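Local coordinates for protein alanine dehydrogenase/pyridine nucleotide transhydrogenase (Mycobacterium smegmatis str. MC2 155, PDB 3P2Y) that probably serves as the NAD(H)-binding alpha 1 subunit of a transhydrogenase that couples hydride transfer between NADH and NADP to proton pumping across the membrane, at residues L24-E30 against A85-V91. Sequence-based numbering, arbitrary orientation.
Sequences LIGVPRE and ADVVVKV
E30 reaches across to K90 and V91 just past the point where two parallel strands, 24-27 and 87-89, part. From CB, its CG lies opposite the carbonyl carbon (chi1 -68°), which sends the chain toward V91. E30 CG lies 4.0 Å from V91 CB. A bend at chi2 (-64°) turns the carboxylate across the V91 side chain, with E30 CD 3.5 Å from V91 CB. E30 OE2 accepts the V91 N-H, 2.9 Å from V91 N. That bond is nearly straight (172°), yet the donor sits well above the carboxylate plane. E30 OE1 forms a salt bridge with K90 NZ, 3.0 Å away, and also takes the backbone N-H of N92. K90 curls at chi3 and chi4 to bring NZ there, where it also binds N92 O and a water that lies near R29 O.

Within the strands, G26 N donates to V87 O and G26 O accepts from V89 N. V87 N bonds to L24 O. I25 and V87 lie side by side against L351 of helix 336-354. At the start, D86 OD2 accepts from L24 N, while D86 OD1 forms a salt bridge with K103. D86 is also a calcium-binding residue of this protein. These are two neighbouring central strands of the parallel, Rossmann-like sheet in the N-terminal domain.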
ATOM      1  N   LEU A  24      10.540 -27.433  27.973  1.00 16.15           N
ATOM      2  CA  LEU A  24       9.631 -26.293  27.931  1.00 13.90           C
ATOM      3  C   LEU A  24      10.222 -25.235  27.001  1.00 12.15           C
ATOM      4  O   LEU A  24      11.373 -24.824  27.178  1.00 11.50           O
ATOM      5  CB  LEU A  24       9.426 -25.698  29.336  1.00 14.97           C
ATOM      6  CG  LEU A  24       8.562 -24.432  29.432  1.00 17.56           C
ATOM      7  CD1 LEU A  24       7.117 -24.796  29.128  1.00 19.33           C
ATOM      8  CD2 LEU A  24       8.725 -23.804  30.846  1.00 22.15           C
ATOM      9  N   ILE A  25       9.432 -24.841  25.991  1.00 10.92           N
ATOM     10  CA  ILE A  25       9.813 -23.801  25.039  0.50 10.34           C
ATOM     11  C   ILE A  25       9.042 -22.521  25.408  1.00 10.33           C
ATOM     12  O   ILE A  25       7.840 -22.560  25.548  1.00 12.10           O
ATOM     13  CB  ILE A  25       9.448 -24.234  23.597  0.50 10.09           C
ATOM     14  CG1 ILE A  25       9.856 -25.696  23.345  0.50 10.28           C
ATOM     15  CG2 ILE A  25      10.047 -23.257  22.565  0.50 10.41           C
ATOM     16  CD1 ILE A  25      11.365 -25.929  23.350  0.50  7.89           C
ATOM     17  N   GLY A  26       9.739 -21.399  25.576  1.00  9.71           N
ATOM     18  CA  GLY A  26       9.097 -20.126  26.001  1.00  9.72           C
ATOM     19  C   GLY A  26       9.093 -19.113  24.866  1.00 10.17           C
ATOM     20  O   GLY A  26      10.087 -18.977  24.161  1.00  9.49           O
ATOM     21  N   VAL A  27       7.950 -18.451  24.662  1.00  9.30           N
ATOM     22  CA  VAL A  27       7.803 -17.460  23.605  1.00  9.03           C
ATOM     23  C   VAL A  27       7.428 -16.131  24.264  1.00  9.58           C
ATOM     24  O   VAL A  27       6.306 -15.986  24.743  1.00  9.55           O
ATOM     25  CB  VAL A  27       6.657 -17.845  22.614  1.00  9.31           C
ATOM     26  CG1 VAL A  27       6.570 -16.786  21.488  1.00 10.08           C
ATOM     27  CG2 VAL A  27       6.915 -19.210  21.988  1.00 11.23           C
ATOM     28  N   PRO A  28       8.341 -15.144  24.284  1.00 10.42           N
ATOM     29  CA  PRO A  28       8.003 -13.839  24.855  1.00 10.62           C
ATOM     30  C   PRO A  28       7.282 -12.884  23.885  1.00  9.68           C
ATOM     31  O   PRO A  28       7.327 -13.057  22.647  1.00  9.61           O
ATOM     32  CB  PRO A  28       9.368 -13.231  25.227  1.00 11.56           C
ATOM     33  CG  PRO A  28      10.365 -13.945  24.386  1.00 13.23           C
ATOM     34  CD  PRO A  28       9.747 -15.237  23.865  1.00 11.33           C
ATOM     35  N   ARG A  29       6.607 -11.896  24.466  1.00  9.54           N
ATOM     36  CA  ARG A  29       6.139 -10.737  23.714  1.00  9.74           C
ATOM     37  C   ARG A  29       7.352  -9.895  23.332  1.00  9.84           C
ATOM     38  O   ARG A  29       8.253  -9.676  24.151  1.00 10.22           O
ATOM     39  CB  ARG A  29       5.184  -9.910  24.577  1.00 10.26           C
ATOM     40  CG  ARG A  29       4.668  -8.698  23.844  1.00 12.78           C
ATOM     41  CD  ARG A  29       3.748  -7.885  24.749  1.00 18.10           C
ATOM     42  NE  ARG A  29       3.544  -6.540  24.192  1.00 27.03           N
ATOM     43  CZ  ARG A  29       4.350  -5.478  24.411  1.00 31.14           C
ATOM     44  NH1 ARG A  29       4.058  -4.299  23.856  1.00 34.10           N
ATOM     45  NH2 ARG A  29       5.437  -5.563  25.185  1.00 30.43           N
ATOM     46  N   GLU A  30       7.413  -9.474  22.062  1.00  9.34           N
ATOM     47  CA  GLU A  30       8.476  -8.572  21.624  1.00 10.50           C
ATOM     48  C   GLU A  30       8.281  -7.177  22.204  1.00 11.88           C
ATOM     49  O   GLU A  30       7.214  -6.608  22.043  1.00 13.57           O
ATOM     50  CB  GLU A  30       8.494  -8.519  20.092  1.00  8.83           C
ATOM     51  CG  GLU A  30       8.944  -9.871  19.514  1.00  8.21           C
ATOM     52  CD  GLU A  30      10.379 -10.219  19.891  1.00  7.94           C
ATOM     53  OE1 GLU A  30      11.266  -9.352  19.745  1.00  8.38           O
ATOM     54  OE2 GLU A  30      10.617 -11.348  20.346  1.00  8.69           O
ATOM     55  N   ALA A  85      12.227 -20.668  30.623  1.00 14.77           N
ATOM     56  CA  ALA A  85      12.094 -21.915  29.851  1.00 14.38           C
ATOM     57  C   ALA A  85      13.453 -22.534  29.538  1.00 14.08           C
ATOM     58  O   ALA A  85      14.498 -21.853  29.555  1.00 14.81           O
ATOM     59  CB  ALA A  85      11.323 -21.640  28.513  1.00 13.33           C
ATOM     60  N   ASP A  86      13.433 -23.820  29.191  1.00 12.85           N
ATOM     61  CA  ASP A  86      14.641 -24.505  28.726  1.00 13.66           C
ATOM     62  C   ASP A  86      15.143 -23.959  27.397  1.00 13.24           C
ATOM     63  O   ASP A  86      16.351 -23.941  27.137  1.00 13.41           O
ATOM     64  CB  ASP A  86      14.342 -25.986  28.549  1.00 13.36           C
ATOM     65  CG  ASP A  86      13.883 -26.627  29.827  1.00 16.83           C
ATOM     66  OD1 ASP A  86      14.630 -26.533  30.816  1.00 18.58           O
ATOM     67  OD2 ASP A  86      12.773 -27.192  29.839  1.00 17.28           O
ATOM     68  N   VAL A  87      14.212 -23.553  26.536  1.00 12.02           N
ATOM     69  CA  VAL A  87      14.580 -22.929  25.267  1.00 11.36           C
ATOM     70  C   VAL A  87      13.685 -21.723  25.112  1.00 10.96           C
ATOM     71  O   VAL A  87      12.462 -21.868  25.148  1.00 11.39           O
ATOM     72  CB  VAL A  87      14.311 -23.849  24.047  1.00 11.79           C
ATOM     73  CG1 VAL A  87      14.722 -23.150  22.732  1.00 11.88           C
ATOM     74  CG2 VAL A  87      15.050 -25.220  24.173  1.00 13.43           C
ATOM     75  N   VAL A  88      14.276 -20.542  24.982  1.00  9.82           N
ATOM     76  CA  VAL A  88      13.475 -19.322  24.742  1.00 10.03           C
ATOM     77  C   VAL A  88      13.690 -18.963  23.288  1.00  9.07           C
ATOM     78  O   VAL A  88      14.839 -18.889  22.823  1.00  9.70           O
ATOM     79  CB  VAL A  88      13.937 -18.161  25.649  1.00  9.95           C
ATOM     80  CG1 VAL A  88      13.228 -16.826  25.285  1.00  9.04           C
ATOM     81  CG2 VAL A  88      13.698 -18.533  27.140  1.00 10.84           C
ATOM     82  N   VAL A  89      12.589 -18.766  22.551  1.00  9.26           N
ATOM     83  CA  VAL A  89      12.678 -18.397  21.141  1.00  9.55           C
ATOM     84  C   VAL A  89      12.051 -17.029  20.985  1.00  8.94           C
ATOM     85  O   VAL A  89      10.953 -16.803  21.474  1.00  8.83           O
ATOM     86  CB  VAL A  89      11.995 -19.430  20.185  1.00  9.67           C
ATOM     87  CG1 VAL A  89      12.704 -20.798  20.285  1.00 10.20           C
ATOM     88  CG2 VAL A  89      10.491 -19.585  20.454  1.00 11.14           C
ATOM     89  N   LYS A  90      12.771 -16.103  20.373  1.00  8.37           N
ATOM     90  CA  LYS A  90      12.212 -14.740  20.244  1.00  8.73           C
ATOM     91  C   LYS A  90      12.651 -14.166  18.918  1.00  8.87           C
ATOM     92  O   LYS A  90      13.397 -14.814  18.196  1.00  9.37           O
ATOM     93  CB  LYS A  90      12.656 -13.856  21.435  1.00 10.30           C
ATOM     94  CG  LYS A  90      14.103 -13.307  21.365  1.00  9.35           C
ATOM     95  CD  LYS A  90      14.474 -12.521  22.685  1.00 10.86           C
ATOM     96  CE  LYS A  90      13.456 -11.387  23.021  1.00 11.25           C
ATOM     97  NZ  LYS A  90      13.091 -10.471  21.838  1.00 10.38           N
ATOM     98  N   VAL A  91      12.201 -12.953  18.599  1.00  8.09           N
ATOM     99  CA  VAL A  91      12.547 -12.318  17.334  1.00  8.18           C
ATOM    100  C   VAL A  91      13.773 -11.416  17.512  1.00  9.26           C
ATOM    101  O   VAL A  91      14.853 -11.748  17.019  1.00 10.53           O
ATOM    102  CB  VAL A  91      11.351 -11.497  16.758  1.00  7.69           C
ATOM    103  CG1 VAL A  91      11.724 -10.889  15.339  1.00  8.81           C
ATOM    104  CG2 VAL A  91      10.112 -12.371  16.635  1.00  8.86           C
TER
HETATM  105  O   HOH W   1      11.094  -9.190  23.763  1.00 12.91           O